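Local coordinates for DUF1993 domain-containing protein (Shewanella denitrificans, PDB 2OQM), which is of unknown function but belongs to the DUF1993 family and is assigned to the DinB family of helical-bundle proteins, at residues S60-A63 with A64-N68; I162-A165 with Y166-R170. All coordinates share one frame; numbering follows the deposited sequence. Where two conformers were deposited one is given.

Overall arrangement
Interaction 1 lies in the loop between helix 54-58 and helix 69-87. Interaction 2 is two turns in the C-terminal half of helix 146-172. Their centres lie about 11 Å apart, and the loop rests on the helix. Ser-60 CB packs 3.6 Å from Ile-168 CG2. Leu-62 CG lies 3.8 Å from Ile-168 CG1, and Gln-66 NE2 is 3.8 Å from Thr-164 CG2. Both interactions reach the second subunit. Asp-65 of interaction 1 forms a salt bridge with Arg-170 of that subunit, and Tyr-166 of interaction 2 meets its Phe-160 edge-to-face. No active site is known here. Two formic acid molecules, probably from the crystallisation liquor, lie beside the loop at Arg-61 and Gln-66.

Interaction 1. Residues S60-A63 with A64-N68; sequences SRLA and ADQFN. With FMT (formic acid), chain I.
The guanidinium of Arg-61 has Asn-68 CB over one face, 3.7 Å above its plane. Gln-66 O and the formic acid lie at its edge. The loop includes a type I beta turn from Ala-63 to Gln-66, closed by Gln-66 N to Ala-63 O at 3.0 Å. Arg-61 NH1 donates to Gln-66 O over 2.8 Å, with a bent N-H...O angle of 142°. Its NE gives a straighter bond, 165°, to O2 of the formic acid. The side chain starts with CG between the backbone N and carbonyl carbon (chi1 62°) and bends at chi3, which turns the guanidinium over Asn-68. Asn-68 is the N-cap of helix 69-87, and its OD1 accepts from Arg-71 N. Replacing Arg-61 with a leucine would probably leave Gln-66 O without this donor and remove the flat cover from Asn-68 CB. Leu-62 O is hydrogen-bonded to His-171 ND1 of the second subunit. A water joins the two limbs of the loop: it accepts from Leu-62 N and Gln-66 NE2, both at 2.8 Å, and donates to Phe-67 O.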
ATOM      1  N   SER A  60       9.903 -18.268  -6.005  1.00 23.86           N
ATOM      2  CA  SER A  60      10.403 -17.215  -6.869  0.70 21.98           C
ATOM      3  C   SER A  60      10.457 -15.920  -6.072  1.00 22.70           C
ATOM      4  O   SER A  60       9.896 -15.826  -4.999  1.00 20.11           O
ATOM      5  CB  SER A  60       9.505 -17.067  -8.106  0.70 22.91           C
ATOM      6  OG  SER A  60      10.078 -16.236  -9.118  0.70 28.56           O
ATOM      7  N   ARG A  61      11.210 -14.979  -6.606  1.00 22.35           N
ATOM      8  CA  ARG A  61      11.504 -13.702  -5.981  1.00 22.60           C
ATOM      9  C   ARG A  61      11.930 -12.678  -7.035  1.00 22.59           C
ATOM     10  O   ARG A  61      12.291 -13.053  -8.146  1.00 22.51           O
ATOM     11  CB  ARG A  61      12.614 -13.844  -4.986  1.00 23.18           C
ATOM     12  CG  ARG A  61      13.916 -14.292  -5.596  1.00 22.17           C
ATOM     13  CD  ARG A  61      14.891 -14.678  -4.523  1.00 27.97           C
ATOM     14  NE  ARG A  61      14.676 -16.004  -3.996  1.00 26.48           N
ATOM     15  CZ  ARG A  61      14.653 -16.315  -2.714  1.00 28.57           C
ATOM     16  NH1 ARG A  61      14.756 -15.387  -1.780  1.00 30.43           N
ATOM     17  NH2 ARG A  61      14.508 -17.566  -2.390  1.00 28.43           N
ATOM     18  N   LEU A  62      11.888 -11.405  -6.665  1.00 23.62           N
ATOM     19  CA  LEU A  62      12.246 -10.291  -7.593  1.00 22.42           C
ATOM     20  C   LEU A  62      13.722  -9.912  -7.551  1.00 24.18           C
ATOM     21  O   LEU A  62      14.206  -9.258  -8.440  1.00 21.66           O
ATOM     22  CB  LEU A  62      11.427  -9.059  -7.294  1.00 24.93           C
ATOM     23  CG  LEU A  62       9.929  -9.212  -7.534  1.00 24.68           C
ATOM     24  CD1 LEU A  62       9.272  -7.874  -7.204  1.00 21.25           C
ATOM     25  CD2 LEU A  62       9.667  -9.736  -8.976  1.00 24.43           C
ATOM     26  N   ALA A  63      14.431 -10.362  -6.523  1.00 22.52           N
ATOM     27  CA  ALA A  63      15.866 -10.106  -6.377  1.00 24.22           C
ATOM     28  C   ALA A  63      16.451 -11.158  -5.503  1.00 21.24           C
ATOM     29  O   ALA A  63      15.770 -11.677  -4.592  1.00 21.40           O
ATOM     30  CB  ALA A  63      16.164  -8.714  -5.805  1.00 24.08           C
ATOM     31  N   ALA A  64      17.714 -11.457  -5.727  1.00 22.85           N
ATOM     32  CA  ALA A  64      18.353 -12.587  -5.043  1.00 21.12           C
ATOM     33  C   ALA A  64      18.391 -12.468  -3.505  1.00 23.07           C
ATOM     34  O   ALA A  64      18.333 -13.469  -2.790  1.00 24.26           O
ATOM     35  CB  ALA A  64      19.815 -12.794  -5.590  1.00 22.58           C
ATOM     36  N   ASP A  65      18.469 -11.231  -3.011  1.00 24.08           N
ATOM     37  CA  ASP A  65      18.457 -10.945  -1.569  1.00 24.35           C
ATOM     38  C   ASP A  65      17.124 -10.412  -1.070  1.00 26.98           C
ATOM     39  O   ASP A  65      17.096  -9.751  -0.034  1.00 26.63           O
ATOM     40  CB  ASP A  65      19.611  -9.985  -1.200  1.00 28.38           C
ATOM     41  CG  ASP A  65      19.460  -8.632  -1.821  1.00 30.56           C
ATOM     42  OD1 ASP A  65      18.507  -8.470  -2.588  1.00 31.73           O
ATOM     43  OD2 ASP A  65      20.272  -7.723  -1.507  1.00 34.75           O
ATOM     44  N   GLN A  66      16.030 -10.642  -1.826  1.00 24.92           N
ATOM     45  CA  GLN A  66      14.675 -10.313  -1.383  1.00 22.94           C
ATOM     46  C   GLN A  66      13.888 -11.592  -1.076  1.00 24.59           C
ATOM     47  O   GLN A  66      14.080 -12.620  -1.720  1.00 24.53           O
ATOM     48  CB  GLN A  66      13.931  -9.439  -2.404  1.00 26.46           C
ATOM     49  CG  GLN A  66      12.667  -8.876  -1.792  1.00 27.91           C
ATOM     50  CD  GLN A  66      11.992  -7.788  -2.623  1.00 30.51           C
ATOM     51  OE1 GLN A  66      11.857  -6.656  -2.179  1.00 34.73           O
ATOM     52  NE2 GLN A  66      11.528  -8.140  -3.762  1.00 25.69           N
ATOM     53  N   PHE A  67      13.057 -11.541  -0.037  1.00 24.18           N
ATOM     54  CA  PHE A  67      12.206 -12.695   0.381  1.00 24.73           C
ATOM     55  C   PHE A  67      11.361 -13.212  -0.766  1.00 24.60           C
ATOM     56  O   PHE A  67      10.872 -12.449  -1.554  1.00 23.34           O
ATOM     57  CB  PHE A  67      11.265 -12.267   1.489  1.00 26.28           C
ATOM     58  CG  PHE A  67      11.919 -12.037   2.809  1.00 29.55           C
ATOM     59  CD1 PHE A  67      12.682 -12.992   3.388  1.00 33.53           C
ATOM     60  CD2 PHE A  67      11.689 -10.853   3.502  1.00 35.91           C
ATOM     61  CE1 PHE A  67      13.236 -12.788   4.616  1.00 39.95           C
ATOM     62  CE2 PHE A  67      12.241 -10.663   4.774  1.00 35.44           C
ATOM     63  CZ  PHE A  67      13.001 -11.609   5.303  1.00 34.81           C
ATOM     64  N   ASN A  68      11.203 -14.530  -0.842  1.00 23.31           N
ATOM     65  CA  ASN A  68      10.451 -15.150  -1.900  1.00 22.79           C
ATOM     66  C   ASN A  68       8.922 -15.078  -1.668  1.00 22.20           C
ATOM     67  O   ASN A  68       8.457 -14.433  -0.726  1.00 24.42           O
ATOM     68  CB  ASN A  68      10.922 -16.569  -2.134  1.00 21.00           C
ATOM     69  CG  ASN A  68      10.584 -17.496  -0.966  1.00 24.87           C
ATOM     70  OD1 ASN A  68       9.801 -17.144  -0.081  1.00 23.95           O
ATOM     71  ND2 ASN A  68      11.147 -18.701  -0.996  1.00 25.12           N
TER
HETATM   72  C   FMT I 178      14.916 -18.916  -6.475  1.00 44.74           C
HETATM   73  O1  FMT I 178      15.208 -19.585  -5.471  1.00 47.01           O
HETATM   74  O2  FMT I 178      14.202 -17.896  -6.431  1.00 40.65           O
HETATM   75  O   HOH W   1      12.988 -16.089   0.956  1.00 25.42           O
HETATM   76  O   HOH W   2      10.902 -10.894  -4.121  1.00 18.96           O

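Interaction 2. Residues I162-A165 with Y166-R170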
ATOM      1  N   ILE A 162       1.805  -7.497  -0.197  1.00 22.65           N
ATOM      2  CA  ILE A 162       0.821  -7.977  -1.154  1.00 23.13           C
ATOM      3  C   ILE A 162       1.182  -7.580  -2.609  1.00 22.74           C
ATOM      4  O   ILE A 162       1.142  -8.404  -3.531  1.00 22.84           O
ATOM      5  CB  ILE A 162      -0.602  -7.545  -0.804  1.00 23.60           C
ATOM      6  CG1 ILE A 162      -1.087  -8.171   0.528  1.00 25.35           C
ATOM      7  CG2 ILE A 162      -1.568  -7.973  -1.928  1.00 19.90           C
ATOM      8  CD1 ILE A 162      -2.552  -7.896   0.886  1.00 24.38           C
ATOM      9  N   THR A 163       1.591  -6.343  -2.825  1.00 21.11           N
ATOM     10  CA  THR A 163       2.057  -5.930  -4.145  1.00 22.27           C
ATOM     11  C   THR A 163       3.288  -6.698  -4.629  1.00 23.89           C
ATOM     12  O   THR A 163       3.396  -6.980  -5.802  1.00 23.34           O
ATOM     13  CB  THR A 163       2.241  -4.394  -4.254  1.00 24.03           C
ATOM     14  OG1 THR A 163       1.004  -3.762  -3.883  1.00 24.13           O
ATOM     15  CG2 THR A 163       2.574  -3.938  -5.697  1.00 21.38           C
ATOM     16  N   THR A 164       4.222  -6.992  -3.743  1.00 22.32           N
ATOM     17  CA  THR A 164       5.422  -7.697  -4.116  1.00 22.74           C
ATOM     18  C   THR A 164       5.057  -9.132  -4.441  1.00 22.86           C
ATOM     19  O   THR A 164       5.581  -9.668  -5.387  1.00 22.76           O
ATOM     20  CB  THR A 164       6.473  -7.642  -2.989  1.00 25.26           C
ATOM     21  OG1 THR A 164       6.798  -6.277  -2.724  1.00 23.83           O
ATOM     22  CG2 THR A 164       7.768  -8.389  -3.406  1.00 24.60           C
ATOM     23  N   ALA A 165       4.119  -9.743  -3.698  1.00 24.48           N
ATOM     24  CA  ALA A 165       3.622 -11.091  -4.020  1.00 22.19           C
ATOM     25  C   ALA A 165       3.003 -11.078  -5.417  1.00 22.58           C
ATOM     26  O   ALA A 165       3.272 -11.947  -6.235  1.00 22.03           O
ATOM     27  CB  ALA A 165       2.593 -11.545  -2.993  1.00 21.57           C
ATOM     28  N   TYR A 166       2.161 -10.079  -5.672  1.00 21.82           N
ATOM     29  CA  TYR A 166       1.570  -9.905  -6.963  1.00 20.46           C
ATOM     30  C   TYR A 166       2.617  -9.783  -8.064  1.00 23.00           C
ATOM     31  O   TYR A 166       2.519 -10.424  -9.093  1.00 21.20           O
ATOM     32  CB  TYR A 166       0.690  -8.679  -6.901  1.00 21.69           C
ATOM     33  CG  TYR A 166       0.024  -8.207  -8.158  1.00 24.43           C
ATOM     34  CD1 TYR A 166       0.750  -7.534  -9.151  1.00 25.86           C
ATOM     35  CD2 TYR A 166      -1.393  -8.344  -8.339  1.00 24.13           C
ATOM     36  CE1 TYR A 166       0.124  -7.117 -10.312  1.00 21.73           C
ATOM     37  CE2 TYR A 166      -2.006  -7.855  -9.453  1.00 26.74           C
ATOM     38  CZ  TYR A 166      -1.261  -7.231 -10.432  1.00 26.07           C
ATOM     39  OH  TYR A 166      -1.911  -6.719 -11.530  1.00 27.12           O
ATOM     40  N   GLY A 167       3.628  -8.939  -7.844  1.00 22.52           N
ATOM     41  CA  GLY A 167       4.714  -8.736  -8.793  1.00 19.50           C
ATOM     42  C   GLY A 167       5.505  -9.991  -9.137  1.00 19.66           C
ATOM     43  O   GLY A 167       5.864 -10.238 -10.279  1.00 20.44           O
ATOM     44  N   ILE A 168       5.785 -10.802  -8.119  1.00 22.51           N
ATOM     45  CA  ILE A 168       6.455 -12.065  -8.358  1.00 19.34           C
ATOM     46  C   ILE A 168       5.633 -12.903  -9.340  1.00 22.73           C
ATOM     47  O   ILE A 168       6.189 -13.470 -10.284  1.00 21.82           O
ATOM     48  CB  ILE A 168       6.760 -12.856  -7.043  1.00 22.21           C
ATOM     49  CG1 ILE A 168       7.786 -12.099  -6.197  1.00 23.99           C
ATOM     50  CG2 ILE A 168       7.342 -14.238  -7.378  1.00 17.77           C
ATOM     51  CD1 ILE A 168       7.925 -12.606  -4.763  1.00 19.57           C
ATOM     52  N   LEU A 169       4.323 -13.007  -9.110  1.00 21.44           N
ATOM     53  CA  LEU A 169       3.476 -13.854  -9.943  1.00 20.93           C
ATOM     54  C   LEU A 169       3.388 -13.294 -11.339  1.00 21.35           C
ATOM     55  O   LEU A 169       3.533 -13.994 -12.326  1.00 23.06           O
ATOM     56  CB  LEU A 169       2.102 -13.988  -9.339  1.00 21.74           C
ATOM     57  CG  LEU A 169       2.118 -14.822  -8.059  1.00 21.02           C
ATOM     58  CD1 LEU A 169       0.754 -14.652  -7.330  1.00 21.55           C
ATOM     59  CD2 LEU A 169       2.430 -16.289  -8.448  1.00 23.99           C
ATOM     60  N   ARG A 170       3.179 -12.005 -11.408  1.00 22.26           N
ATOM     61  CA  ARG A 170       3.081 -11.309 -12.686  0.50 21.21           C
ATOM     62  C   ARG A 170       4.354 -11.472 -13.527  1.00 21.87           C
ATOM     63  O   ARG A 170       4.312 -11.774 -14.726  1.00 21.49           O
ATOM     64  CB  ARG A 170       2.810  -9.837 -12.395  0.50 24.29           C
ATOM     65  CG  ARG A 170       2.433  -9.005 -13.574  0.50 26.99           C
ATOM     66  CD  ARG A 170       1.143  -9.460 -14.231  0.50 31.22           C
ATOM     67  NE  ARG A 170       0.912  -8.718 -15.460  0.50 29.59           N
ATOM     68  CZ  ARG A 170       0.276  -7.551 -15.533  0.50 29.01           C
ATOM     69  NH1 ARG A 170      -0.240  -6.972 -14.461  0.50 31.34           N
ATOM     70  NH2 ARG A 170       0.134  -6.955 -16.709  0.50 38.57           N
TER
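Gly-167 N donates to Thr-163 O over 2.8 Å, the shortest hydrogen bond between 162-165 and 166-170. The N-H...O angle is 159°. This is one of four successive i to i+4 bonds of a regular alpha helix. Tyr-166 N reaches Ile-162 O at 2.9 Å, Ile-168 N reaches Thr-164 O at 3.0 Å, and Leu-169 N reaches Ala-165 O at 3.2 Å.

Side chains also pack against these carbonyls. Tyr-166 CB touches both Ile-162 O and Thr-163 O at 3.4 Å. Its CG stands anti to the backbone N (chi1 176°), which carries the ring away from the preceding turn. Ile-168 takes the other course: CG1 lies beside its own backbone N and meets Thr-164 O at 3.4 Å. Leu-169 does much the same, with CG 3.6 Å from Ala-165 O. The threonine hydroxyls bond back within the helix, Thr-163 OG1 to Tyr-159 O and Thr-164 OG1 to Phe-160 O.

All the touching residues are buried. These turns serve both the core of the chain and the dimer contact: Tyr-166 meets Phe-160 of the second subunit edge-to-face, and Thr-163 and Thr-164 pack on Thr-164 and Thr-163 of that subunit. Within the chain, Ala-165 and Leu-169 lie on Leu-69 of helix 69-87, and Tyr-166 and Leu-169 pack on Ile-39 of helix 13-50, consistent with the helical bundle of the DinB family.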